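Local atomic coordinates of rhizavidin (Rhizobium etli, PDB entry 3EW2), a protein that binds biotin, as expected of a member of the avidin family, and has a second copy of itself as partner in the assembly. Residues 10-15 / 29-34; 21-26 / 43-48; 34-39 / 58-63; 38-43 / 52-57. All blocks are in the same frame, centred on the assembly; numbering follows the deposited sequence.

Contact 1: residues 10-15 / 29-34; sequences SSIASA and IQVDSF
The lead-in to the first barrel strand, here residues 10-15, folds back over the end of strand 26-31, and the two meet where I12, A13 and S14 reach V31. A type I turn from S10 to A13, closed by the backbone bond from A13 N to S10 O, brings this loop round. One hydrogen bond then joins the segments: S14 N donates to V31 O over 2.8 Å, arriving almost head-on to the carbonyl (C=O...N angle 173°), although the N-H itself is bent at 143°. The same oxygen receives a C-H...O contact from A13, with CA 3.0 Å from V31 O, and the A13 methyl stands beside it, its CB 3.7 Å from V31 O. A single carbonyl is thus gripped from consecutive residues.

In this eight-stranded antiparallel barrel, the avidin fold, the segment runs into strand 16-21, the neighbour of 26-31, and I12 also packs on S17 of that strand. Against V31 it uses its short branch: CG2 lies 3.8 Å from V31 CG2, and the two side chains cross obliquely. With I12 CG1 beside its own backbone N (chi1 -51°), the longer branch is led away, and the methyl alone faces the valine. The other V31 branch, CG1, is turned to V61 of strand 54-62. Beyond the strand end the chain turns through D32, whose OD1 accepts from N36 N and, weakly, from F34 N. The loops 21-26 and 43-48, which contact biotin, lie on the opposite side of the chain's centre.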
loop_
_atom_site.group_PDB
_atom_site.type_symbol
_atom_site.label_atom_id
_atom_site.label_comp_id
_atom_site.label_asym_id
_atom_site.label_seq_id
_atom_site.Cartn_x
_atom_site.Cartn_y
_atom_site.Cartn_z
ATOM N N SER B 10 -3.714 -16.322 -5.129
ATOM C CA SER B 10 -2.928 -17.545 -5.266
ATOM C C SER B 10 -2.938 -18.018 -6.724
ATOM O O SER B 10 -1.890 -18.389 -7.249
ATOM C CB SER B 10 -3.420 -18.655 -4.322
ATOM O OG SER B 10 -4.830 -18.784 -4.361
ATOM N N SER B 11 -4.109 -17.976 -7.373
ATOM C CA SER B 11 -4.253 -18.341 -8.794
ATOM C C SER B 11 -3.188 -17.617 -9.621
ATOM O O SER B 11 -2.779 -18.077 -10.698
ATOM C CB SER B 11 -5.649 -17.962 -9.318
ATOM O OG SER B 11 -6.692 -18.503 -8.519
ATOM N N ILE B 12 -2.731 -16.493 -9.071
ATOM C CA ILE B 12 -1.792 -15.571 -9.709
ATOM C C ILE B 12 -0.326 -15.923 -9.355
ATOM O O ILE B 12 0.608 -15.492 -10.045
ATOM C CB ILE B 12 -2.165 -14.096 -9.307
ATOM C CG1 ILE B 12 -3.661 -13.800 -9.554
ATOM C CG2 ILE B 12 -1.272 -13.061 -9.958
ATOM C CD1 ILE B 12 -4.202 -14.098 -10.957
ATOM N N ALA B 13 -0.139 -16.730 -8.302
ATOM C CA ALA B 13 1.193 -17.125 -7.794
ATOM C C ALA B 13 2.194 -17.615 -8.853
ATOM O O ALA B 13 1.807 -18.119 -9.902
ATOM C CB ALA B 13 1.059 -18.167 -6.659
ATOM N N SER B 14 3.483 -17.435 -8.562
ATOM C CA SER B 14 4.591 -18.006 -9.346
ATOM C C SER B 14 4.515 -17.791 -10.868
ATOM O O SER B 14 5.002 -18.628 -11.654
ATOM C CB SER B 14 4.800 -19.496 -8.998
ATOM O OG SER B 14 3.601 -20.266 -9.107
ATOM N N ALA B 15 3.914 -16.667 -11.267
ATOM C CA ALA B 15 3.850 -16.206 -12.671
ATOM C C ALA B 15 3.746 -14.680 -12.687
ATOM O O ALA B 15 3.217 -14.088 -11.740
ATOM C CB ALA B 15 2.636 -16.820 -13.373
ATOM N N ILE B 29 2.915 -7.679 -12.082
ATOM C CA ILE B 29 3.009 -8.125 -10.715
ATOM C C ILE B 29 3.327 -9.601 -10.614
ATOM O O ILE B 29 2.807 -10.435 -11.380
ATOM C CB ILE B 29 1.720 -7.838 -9.816
ATOM C CG1 ILE B 29 0.559 -8.771 -10.113
ATOM C CG2 ILE B 29 1.328 -6.378 -9.849
ATOM C CD1 ILE B 29 -0.643 -8.606 -9.202
ATOM N N GLN B 30 4.190 -9.891 -9.642
ATOM C CA GLN B 30 4.556 -11.229 -9.296
ATOM C C GLN B 30 3.971 -11.431 -7.887
ATOM O O GLN B 30 4.185 -10.613 -6.992
ATOM C CB GLN B 30 6.089 -11.401 -9.371
ATOM C CG GLN B 30 6.732 -11.233 -10.799
ATOM C CD GLN B 30 7.152 -9.769 -11.207
ATOM O OE1 GLN B 30 7.748 -8.998 -10.407
ATOM N NE2 GLN B 30 6.867 -9.407 -12.471
ATOM N N VAL B 31 3.158 -12.471 -7.729
ATOM C CA VAL B 31 2.676 -12.875 -6.419
ATOM C C VAL B 31 3.332 -14.215 -6.047
ATOM O O VAL B 31 3.278 -15.180 -6.832
ATOM C CB VAL B 31 1.140 -13.021 -6.408
ATOM C CG1 VAL B 31 0.677 -13.403 -5.056
ATOM C CG2 VAL B 31 0.477 -11.726 -6.834
ATOM N N ASP B 32 3.970 -14.293 -4.877
ATOM C CA ASP B 32 4.603 -15.563 -4.480
ATOM C C ASP B 32 3.746 -16.343 -3.527
ATOM O O ASP B 32 2.658 -15.914 -3.198
ATOM C CB ASP B 32 6.054 -15.400 -3.962
ATOM C CG ASP B 32 6.164 -14.566 -2.677
ATOM O OD1 ASP B 32 5.189 -14.438 -1.895
ATOM O OD2 ASP B 32 7.261 -14.023 -2.453
ATOM N N SER B 33 4.239 -17.494 -3.074
ATOM C CA SER B 33 3.447 -18.320 -2.126
ATOM C C SER B 33 3.479 -17.789 -0.695
ATOM O O SER B 33 2.676 -18.220 0.137
ATOM C CB SER B 33 3.828 -19.802 -2.168
ATOM O OG SER B 33 5.234 -19.982 -2.271
ATOM N N PHE B 34 4.360 -16.813 -0.444
ATOM C CA PHE B 34 4.454 -16.131 0.850
ATOM C C PHE B 34 3.538 -14.899 0.948
ATOM O O PHE B 34 3.520 -14.185 1.968
ATOM C CB PHE B 34 5.907 -15.693 1.088
ATOM C CG PHE B 34 6.933 -16.763 0.770
ATOM C CD1 PHE B 34 7.830 -16.590 -0.290
ATOM C CD2 PHE B 34 6.990 -17.936 1.523
ATOM C CE1 PHE B 34 8.782 -17.594 -0.601
ATOM C CE2 PHE B 34 7.919 -18.930 1.230
ATOM C CZ PHE B 34 8.834 -18.753 0.168
#

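Contact 2: residues 21-26 / 43-48; sequences NQSGST and NRAQGT. With BTN (biotin), chain I.
S25 and N43 approach each other beside the ureido ring of biotin and take hold of its carbonyl oxygen and one of its N-H groups. S25 OG donates to biotin O3 at 2.6 Å, and N21 ND2 reaches the same oxygen at 3.1 Å in a nearly straight bond (167°). Biotin N2 in turn donates to N43 OD1, also nearly straight, over 3.1 Å. The methyl of A45 fills in against the ring, its CB 3.5 Å from biotin N2, and T48 CB lies near the far carboxylate oxygen O11. D119 and S81 also bond to biotin.

The next shell fixes these groups. R44 N donates a hydrogen bond to S25 OG at 2.8 Å, which leaves the serine's own proton for biotin; OG stands beside the serine's backbone N (chi1 -67°), turned to both partners. S23 N (an Asx turn) and S25 N reach N21 OD1 from opposite faces of its amide plane, which holds the plane and so aims ND2. A second Asx turn, A45 N to N43 OD1, is matched by N43 ND2 donating in its amide plane to T48 OG1 at 3.0 Å; T48 OG1 passes the chain on to A45 O. Farther out, S23 CB rests on A45 CB at 3.6 Å, and the extended R44 side chain runs alongside T26, its NH1 meeting G24 O in the guanidinium plane.

With Y41 as a further donor, biotin O3 sits in a cluster of hydroxyls and an amide resembling an oxyanion hole, which would probably polarise the ureido carbonyl and make its N-H groups stronger donors toward acceptors such as N43 OD1.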
loop_
_atom_site.group_PDB
_atom_site.type_symbol
_atom_site.label_atom_id
_atom_site.label_comp_id
_atom_site.label_asym_id
_atom_site.label_seq_id
_atom_site.Cartn_x
_atom_site.Cartn_y
_atom_site.Cartn_z
ATOM N N ASN B 21 -5.582 -0.036 -15.613
ATOM C CA ASN B 21 -6.720 0.663 -15.078
ATOM C C ASN B 21 -7.346 1.618 -16.135
ATOM O O ASN B 21 -6.801 1.807 -17.237
ATOM C CB ASN B 21 -6.384 1.326 -13.726
ATOM C CG ASN B 21 -5.401 2.454 -13.858
ATOM O OD1 ASN B 21 -5.259 3.062 -14.931
ATOM N ND2 ASN B 21 -4.686 2.741 -12.778
ATOM N N GLN B 22 -8.479 2.200 -15.775
ATOM C CA GLN B 22 -9.269 3.071 -16.637
ATOM C C GLN B 22 -8.528 4.350 -17.031
ATOM O O GLN B 22 -8.971 5.040 -17.980
ATOM C CB GLN B 22 -10.611 3.396 -15.945
ATOM C CG GLN B 22 -10.554 4.312 -14.685
ATOM C CD GLN B 22 -9.560 3.862 -13.571
ATOM O OE1 GLN B 22 -9.570 2.709 -13.144
ATOM N NE2 GLN B 22 -8.707 4.806 -13.100
ATOM N N SER B 23 -7.421 4.683 -16.333
ATOM C CA SER B 23 -6.610 5.868 -16.723
ATOM C C SER B 23 -5.463 5.470 -17.658
ATOM O O SER B 23 -4.615 6.327 -18.001
ATOM C CB SER B 23 -6.010 6.592 -15.495
ATOM O OG SER B 23 -7.002 7.022 -14.548
ATOM N N GLY B 24 -5.398 4.177 -17.995
ATOM C CA GLY B 24 -4.390 3.654 -18.950
ATOM C C GLY B 24 -3.082 3.115 -18.329
ATOM O O GLY B 24 -2.131 2.685 -19.043
ATOM N N SER B 25 -3.006 3.169 -16.993
ATOM C CA SER B 25 -1.813 2.672 -16.272
ATOM C C SER B 25 -1.773 1.171 -16.243
ATOM O O SER B 25 -2.804 0.522 -16.191
ATOM C CB SER B 25 -1.823 3.204 -14.872
ATOM O OG SER B 25 -1.626 4.603 -14.955
ATOM N N THR B 26 -0.568 0.615 -16.347
ATOM C CA THR B 26 -0.391 -0.839 -16.287
ATOM C C THR B 26 0.580 -1.204 -15.157
ATOM O O THR B 26 1.507 -0.450 -14.821
ATOM C CB THR B 26 0.106 -1.438 -17.671
ATOM O OG1 THR B 26 0.121 -2.891 -17.619
ATOM C CG2 THR B 26 1.503 -0.982 -17.987
ATOM N N ASN B 43 2.711 4.388 -14.933
ATOM C CA ASN B 43 1.639 5.335 -14.769
ATOM C C ASN B 43 1.417 6.021 -16.132
ATOM O O ASN B 43 2.396 6.450 -16.798
ATOM C CB ASN B 43 2.046 6.398 -13.727
ATOM C CG ASN B 43 1.186 7.643 -13.812
ATOM O OD1 ASN B 43 -0.033 7.539 -13.883
ATOM N ND2 ASN B 43 1.805 8.820 -13.772
ATOM N N ARG B 44 0.144 6.178 -16.496
ATOM C CA ARG B 44 -0.233 6.900 -17.695
ATOM C C ARG B 44 -1.421 7.822 -17.445
ATOM O O ARG B 44 -2.046 8.262 -18.418
ATOM C CB ARG B 44 -0.551 5.918 -18.855
ATOM C CG ARG B 44 0.645 5.117 -19.268
ATOM C CD ARG B 44 0.455 4.469 -20.560
ATOM N NE ARG B 44 1.397 3.378 -20.743
ATOM C CZ ARG B 44 1.129 2.087 -20.509
ATOM N NH1 ARG B 44 -0.066 1.680 -20.086
ATOM N NH2 ARG B 44 2.070 1.179 -20.730
ATOM N N ALA B 45 -1.755 8.088 -16.169
ATOM C CA ALA B 45 -2.908 8.960 -15.833
ATOM C C ALA B 45 -2.627 10.432 -16.140
ATOM O O ALA B 45 -1.505 10.923 -15.942
ATOM C CB ALA B 45 -3.325 8.779 -14.435
ATOM N N GLN B 46 -3.605 11.137 -16.707
ATOM C CA GLN B 46 -3.340 12.520 -17.109
ATOM C C GLN B 46 -3.344 13.476 -15.916
ATOM O O GLN B 46 -4.033 13.271 -14.959
ATOM C CB GLN B 46 -4.308 12.984 -18.220
ATOM C CG GLN B 46 -5.628 13.474 -17.757
ATOM C CD GLN B 46 -5.577 14.859 -17.141
ATOM O OE1 GLN B 46 -4.924 15.769 -17.655
ATOM N NE2 GLN B 46 -6.305 15.034 -16.045
ATOM N N GLY B 47 -2.565 14.538 -15.994
ATOM C CA GLY B 47 -2.524 15.508 -14.903
ATOM C C GLY B 47 -1.453 15.179 -13.882
ATOM O O GLY B 47 -1.330 15.861 -12.861
ATOM N N THR B 48 -0.665 14.141 -14.144
ATOM C CA THR B 48 0.261 13.599 -13.122
ATOM C C THR B 48 1.649 13.558 -13.687
ATOM O O THR B 48 1.825 13.401 -14.919
ATOM C CB THR B 48 -0.120 12.160 -12.654
ATOM O OG1 THR B 48 0.084 11.252 -13.724
ATOM C CG2 THR B 48 -1.558 12.071 -12.207
HETATM C C11 BTN I . 2.720 11.778 -9.277
HETATM O O11 BTN I . 2.002 12.376 -10.108
HETATM O O12 BTN I . 3.115 12.393 -8.264
HETATM C C10 BTN I . 3.105 10.335 -9.496
HETATM C C9 BTN I . 2.111 9.682 -10.450
HETATM C C8 BTN I . 0.703 9.698 -9.867
HETATM C C7 BTN I . -0.120 8.529 -10.394
HETATM C C2 BTN I . -1.448 8.418 -9.654
HETATM S S1 BTN I . -1.288 7.348 -8.380
HETATM C C6 BTN I . -3.045 6.917 -8.452
HETATM C C5 BTN I . -3.580 7.130 -9.858
HETATM N N1 BTN I . -3.536 5.879 -10.591
HETATM C C3 BTN I . -2.649 5.917 -11.576
HETATM O O3 BTN I . -2.373 4.846 -12.451
HETATM N N2 BTN I . -2.058 7.103 -11.623
HETATM C C4 BTN I . -2.569 7.996 -10.600
#

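Contact 3: residues 34-39 / 58-63; sequences FGNVSG and TGRVNG
The R60 guanidinium lies over the backbone of G35, whose carbonyl oxygen stands 3.3 Å above one of its faces, offset toward the rim. Bends at chi2 (-74°) and chi3 (-58°) curl the arginine back over the neighbouring strand, where NH1 donates to F34 O at 3.0 Å and, close to its own plane, to N36 OD1 at 3.0 Å. The amide of N36 is turned 68° from the guanidinium, and the donor comes from above its carbonyl plane. Put a leucine in place of R60, and F34 O and N36 OD1 would probably lose their shared donor, with the turn at G35 less firmly held.

On the other side of the sheet V37 and V61 cross at about a right angle, tightly packed with V37 CG2 and V61 CG1 3.4 Å apart; I66 lies against both. The backbones are joined by V61 N to G35 O at 2.9 Å and by reciprocal bonds between V37 and G59. T58, on the R60 side, bonds to T58 of the second subunit, and R60 packs on that same residue. The whole is the open end of the antiparallel hairpin formed by strands 36-42 and 54-62 of the avidin barrel.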
loop_
_atom_site.group_PDB
_atom_site.type_symbol
_atom_site.label_atom_id
_atom_site.label_comp_id
_atom_site.label_asym_id
_atom_site.label_seq_id
_atom_site.Cartn_x
_atom_site.Cartn_y
_atom_site.Cartn_z
ATOM N N PHE B 34 4.360 -16.813 -0.444
ATOM C CA PHE B 34 4.454 -16.131 0.850
ATOM C C PHE B 34 3.538 -14.899 0.948
ATOM O O PHE B 34 3.520 -14.185 1.968
ATOM C CB PHE B 34 5.907 -15.693 1.088
ATOM C CG PHE B 34 6.933 -16.763 0.770
ATOM C CD1 PHE B 34 7.830 -16.590 -0.290
ATOM C CD2 PHE B 34 6.990 -17.936 1.523
ATOM C CE1 PHE B 34 8.782 -17.594 -0.601
ATOM C CE2 PHE B 34 7.919 -18.930 1.230
ATOM C CZ PHE B 34 8.834 -18.753 0.168
ATOM N N GLY B 35 2.832 -14.597 -0.143
ATOM C CA GLY B 35 1.879 -13.482 -0.163
ATOM C C GLY B 35 2.532 -12.126 -0.445
ATOM O O GLY B 35 1.915 -11.119 -0.210
ATOM N N ASN B 36 3.788 -12.110 -0.898
ATOM C CA ASN B 36 4.449 -10.881 -1.350
ATOM C C ASN B 36 3.968 -10.501 -2.745
ATOM O O ASN B 36 3.598 -11.379 -3.529
ATOM C CB ASN B 36 5.952 -11.055 -1.430
ATOM C CG ASN B 36 6.581 -11.334 -0.088
ATOM O OD1 ASN B 36 6.389 -10.592 0.880
ATOM N ND2 ASN B 36 7.327 -12.423 -0.016
ATOM N N VAL B 37 3.969 -9.196 -3.034
ATOM C CA VAL B 37 3.704 -8.700 -4.349
ATOM C C VAL B 37 4.898 -7.874 -4.701
ATOM O O VAL B 37 5.317 -6.971 -3.930
ATOM C CB VAL B 37 2.401 -7.805 -4.439
ATOM C CG1 VAL B 37 2.181 -7.336 -5.866
ATOM C CG2 VAL B 37 1.162 -8.535 -3.934
ATOM N N SER B 38 5.454 -8.187 -5.874
ATOM C CA SER B 38 6.537 -7.417 -6.447
ATOM C C SER B 38 6.092 -7.027 -7.834
ATOM O O SER B 38 5.363 -7.761 -8.469
ATOM C CB SER B 38 7.799 -8.289 -6.560
ATOM O OG SER B 38 8.002 -8.959 -5.320
ATOM N N GLY B 39 6.552 -5.894 -8.330
ATOM C CA GLY B 39 6.291 -5.595 -9.701
ATOM C C GLY B 39 6.779 -4.246 -10.113
ATOM O O GLY B 39 7.607 -3.624 -9.421
ATOM N N THR B 58 5.586 -2.921 -4.318
ATOM C CA THR B 58 5.629 -4.020 -3.384
ATOM C C THR B 58 4.360 -3.970 -2.587
ATOM O O THR B 58 3.848 -2.914 -2.333
ATOM C CB THR B 58 6.920 -3.978 -2.467
ATOM O OG1 THR B 58 6.829 -5.011 -1.470
ATOM C CG2 THR B 58 7.091 -2.619 -1.760
ATOM N N GLY B 59 3.806 -5.115 -2.235
ATOM C CA GLY B 59 2.629 -5.102 -1.419
ATOM C C GLY B 59 2.359 -6.467 -0.887
ATOM O O GLY B 59 3.253 -7.291 -0.851
ATOM N N ARG B 60 1.138 -6.720 -0.463
ATOM C CA ARG B 60 0.868 -7.985 0.202
ATOM C C ARG B 60 -0.452 -8.392 -0.290
ATOM O O ARG B 60 -1.297 -7.515 -0.536
ATOM C CB ARG B 60 0.772 -7.810 1.738
ATOM C CG ARG B 60 2.065 -7.365 2.420
ATOM C CD ARG B 60 3.109 -8.492 2.506
ATOM N NE ARG B 60 2.515 -9.602 3.231
ATOM C CZ ARG B 60 2.897 -10.881 3.181
ATOM N NH1 ARG B 60 3.932 -11.294 2.448
ATOM N NH2 ARG B 60 2.228 -11.758 3.892
ATOM N N VAL B 61 -0.659 -9.695 -0.399
ATOM C CA VAL B 61 -1.990 -10.231 -0.716
ATOM C C VAL B 61 -2.478 -11.099 0.423
ATOM O O VAL B 61 -1.684 -11.820 1.043
ATOM C CB VAL B 61 -2.015 -11.111 -2.017
ATOM C CG1 VAL B 61 -1.706 -10.301 -3.243
ATOM C CG2 VAL B 61 -1.045 -12.284 -1.912
ATOM N N ASN B 62 -3.776 -11.047 0.688
ATOM C CA ASN B 62 -4.393 -11.964 1.613
ATOM C C ASN B 62 -5.682 -12.481 0.988
ATOM O O ASN B 62 -6.726 -11.809 1.032
ATOM C CB ASN B 62 -4.697 -11.252 2.943
ATOM C CG ASN B 62 -5.466 -12.121 3.917
ATOM O OD1 ASN B 62 -5.702 -13.307 3.657
ATOM N ND2 ASN B 62 -5.893 -11.526 5.037
ATOM N N GLY B 63 -5.619 -13.686 0.442
ATOM C CA GLY B 63 -6.766 -14.263 -0.223
ATOM C C GLY B 63 -7.099 -13.427 -1.453
ATOM O O GLY B 63 -6.315 -13.375 -2.431
#

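Contact 4: residues 38-43 / 52-57; sequences SGQYVN and NSPYPL. With BTN (biotin), chain I.
L57 leans over G39: with no side chain there, its CD2 settles 3.6 Å from G39 N, while CD1 turns to the edge of the Y41 ring, 4.1 Å from Y41 CD1. Next along, Y55 sets its ring edge against the Y41 backbone, with Y55 CB 3.7 Å from Y41 O. Y41, with CG anti to its N (chi1 -165°), carries its ring inward, and its OH donates to biotin O3 at 2.6 Å; W85 stacks on this ring.

These are the inner residues of the hairpin of strands 36-42 and 54-62 in the avidin barrel, bonded both ways at G39/L57 and Y41/Y55. On its other face Q40 bends over P54, with OE1 3.5 Å from P54 CB, and a water donates both to that OE1 and to P54 O. V42 pushes CG1 into the bend of the loop, 3.7 Å from N52 CA, and CG2 toward P54.

Where the strands part, N52 N donates to N43 O at 2.9 Å, while the N43 amide leans on the biotin tail, ND2 3.4 Å from biotin C9. With a glycine for N43, biotin N2, A45 N and T48 OG1 would probably be left without their amide partner, and a gap would open beside the tail.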
loop_
_atom_site.group_PDB
_atom_site.type_symbol
_atom_site.label_atom_id
_atom_site.label_comp_id
_atom_site.label_asym_id
_atom_site.label_seq_id
_atom_site.Cartn_x
_atom_site.Cartn_y
_atom_site.Cartn_z
ATOM N N SER B 38 5.454 -8.187 -5.874
ATOM C CA SER B 38 6.537 -7.417 -6.447
ATOM C C SER B 38 6.092 -7.027 -7.834
ATOM O O SER B 38 5.363 -7.761 -8.469
ATOM C CB SER B 38 7.799 -8.289 -6.560
ATOM O OG SER B 38 8.002 -8.959 -5.320
ATOM N N GLY B 39 6.552 -5.894 -8.330
ATOM C CA GLY B 39 6.291 -5.595 -9.701
ATOM C C GLY B 39 6.779 -4.246 -10.113
ATOM O O GLY B 39 7.607 -3.624 -9.421
ATOM N N GLN B 40 6.231 -3.820 -11.248
ATOM C CA GLN B 40 6.589 -2.598 -11.953
ATOM C C GLN B 40 5.317 -1.876 -12.378
ATOM O O GLN B 40 4.361 -2.513 -12.811
ATOM C CB GLN B 40 7.401 -2.946 -13.199
ATOM C CG GLN B 40 8.717 -3.627 -12.892
ATOM C CD GLN B 40 9.705 -2.702 -12.190
ATOM O OE1 GLN B 40 9.706 -1.489 -12.400
ATOM N NE2 GLN B 40 10.559 -3.287 -11.353
ATOM N N TYR B 41 5.302 -0.565 -12.233
ATOM C CA TYR B 41 4.080 0.183 -12.350
ATOM C C TYR B 41 4.378 1.264 -13.379
ATOM O O TYR B 41 5.344 2.015 -13.185
ATOM C CB TYR B 41 3.623 0.830 -11.009
ATOM C CG TYR B 41 2.170 1.299 -11.060
ATOM C CD1 TYR B 41 1.143 0.530 -10.515
ATOM C CD2 TYR B 41 1.817 2.488 -11.733
ATOM C CE1 TYR B 41 -0.167 0.940 -10.597
ATOM C CE2 TYR B 41 0.496 2.909 -11.821
ATOM C CZ TYR B 41 -0.490 2.132 -11.257
ATOM O OH TYR B 41 -1.822 2.545 -11.352
ATOM N N VAL B 42 3.631 1.258 -14.500
ATOM C CA VAL B 42 3.753 2.312 -15.497
ATOM C C VAL B 42 2.513 3.163 -15.410
ATOM O O VAL B 42 1.423 2.707 -15.729
ATOM C CB VAL B 42 3.951 1.840 -16.948
ATOM C CG1 VAL B 42 4.026 3.105 -17.870
ATOM C CG2 VAL B 42 5.225 1.034 -17.065
ATOM N N ASN B 43 2.711 4.388 -14.933
ATOM C CA ASN B 43 1.639 5.335 -14.769
ATOM C C ASN B 43 1.417 6.021 -16.132
ATOM O O ASN B 43 2.396 6.450 -16.798
ATOM C CB ASN B 43 2.046 6.398 -13.727
ATOM C CG ASN B 43 1.186 7.643 -13.812
ATOM O OD1 ASN B 43 -0.033 7.539 -13.883
ATOM N ND2 ASN B 43 1.805 8.820 -13.772
ATOM N N ASN B 52 4.882 6.937 -18.105
ATOM C CA ASN B 52 5.658 6.222 -19.146
ATOM C C ASN B 52 6.986 5.597 -18.755
ATOM O O ASN B 52 7.841 5.359 -19.606
ATOM C CB ASN B 52 5.821 7.103 -20.392
ATOM C CG ASN B 52 4.490 7.615 -20.879
ATOM O OD1 ASN B 52 3.528 6.837 -21.010
ATOM N ND2 ASN B 52 4.383 8.917 -21.044
ATOM N N SER B 53 7.128 5.249 -17.489
ATOM C CA SER B 53 8.444 4.843 -16.959
ATOM C C SER B 53 8.198 3.897 -15.794
ATOM O O SER B 53 7.376 4.206 -14.946
ATOM C CB SER B 53 9.122 6.103 -16.440
ATOM O OG SER B 53 10.373 5.783 -16.005
ATOM N N PRO B 54 8.920 2.768 -15.716
ATOM C CA PRO B 54 8.485 1.763 -14.721
ATOM C C PRO B 54 8.996 2.069 -13.293
ATOM O O PRO B 54 10.138 2.460 -13.126
ATOM C CB PRO B 54 9.065 0.465 -15.254
ATOM C CG PRO B 54 10.350 0.908 -15.968
ATOM C CD PRO B 54 10.141 2.348 -16.434
ATOM N N TYR B 55 8.098 1.930 -12.311
ATOM C CA TYR B 55 8.345 2.237 -10.893
ATOM C C TYR B 55 8.178 0.967 -10.122
ATOM O O TYR B 55 7.192 0.251 -10.346
ATOM C CB TYR B 55 7.331 3.284 -10.394
ATOM C CG TYR B 55 7.726 4.607 -10.908
ATOM C CD1 TYR B 55 7.303 5.042 -12.181
ATOM C CD2 TYR B 55 8.619 5.410 -10.191
ATOM C CE1 TYR B 55 7.749 6.305 -12.699
ATOM C CE2 TYR B 55 9.063 6.640 -10.713
ATOM C CZ TYR B 55 8.618 7.074 -11.963
ATOM O OH TYR B 55 9.028 8.325 -12.458
ATOM N N PRO B 56 9.122 0.655 -9.209
ATOM C CA PRO B 56 8.834 -0.631 -8.520
ATOM C C PRO B 56 7.671 -0.539 -7.535
ATOM O O PRO B 56 7.304 0.533 -7.012
ATOM C CB PRO B 56 10.133 -0.968 -7.776
ATOM C CG PRO B 56 11.158 0.200 -8.151
ATOM C CD PRO B 56 10.355 1.313 -8.717
ATOM N N LEU B 57 7.133 -1.703 -7.253
ATOM C CA LEU B 57 6.013 -1.772 -6.449
ATOM C C LEU B 57 6.162 -3.009 -5.514
ATOM O O LEU B 57 6.767 -4.016 -5.880
ATOM C CB LEU B 57 4.818 -1.842 -7.416
ATOM C CG LEU B 57 3.563 -2.693 -7.287
ATOM C CD1 LEU B 57 2.851 -2.664 -8.665
ATOM C CD2 LEU B 57 3.834 -4.127 -6.841
HETATM C C11 BTN I . 2.720 11.778 -9.277
HETATM O O11 BTN I . 2.002 12.376 -10.108
HETATM O O12 BTN I . 3.115 12.393 -8.264
HETATM C C10 BTN I . 3.105 10.335 -9.496
HETATM C C9 BTN I . 2.111 9.682 -10.450
HETATM C C8 BTN I . 0.703 9.698 -9.867
HETATM C C7 BTN I . -0.120 8.529 -10.394
HETATM C C2 BTN I . -1.448 8.418 -9.654
HETATM S S1 BTN I . -1.288 7.348 -8.380
HETATM C C6 BTN I . -3.045 6.917 -8.452
HETATM C C5 BTN I . -3.580 7.130 -9.858
HETATM N N1 BTN I . -3.536 5.879 -10.591
HETATM C C3 BTN I . -2.649 5.917 -11.576
HETATM O O3 BTN I . -2.373 4.846 -12.451
HETATM N N2 BTN I . -2.058 7.103 -11.623
HETATM C C4 BTN I . -2.569 7.996 -10.600
HETATM O O HOH W 1 11.602 0.268 -12.248
HETATM O O HOH W 2 5.293 5.826 -15.098
#

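From the N terminus, contact 1 comes first: the lead-in to strand 16-21 returns to strand 26-31, closing a loop around the first hairpin before contacts 3 and 4 begin. It shares F34 with contact 3, and a probable hydrogen bond from Q30 N to S38 O joins them. Contact 2 crosses contact 1, since 21-26 lies within that loop and 43-48 beyond it; it also crosses contacts 3 and 4. Contacts 3 and 4 both use strands 36-42 and 54-62, sharing S38 and G39, and the smaller loop of contact 4 lies within that of contact 3. T26 and V42 link contacts 2 and 4, which both touch biotin. Contacts 1 and 3 thus tie one barrel end, contacts 2 and 4 the binding side.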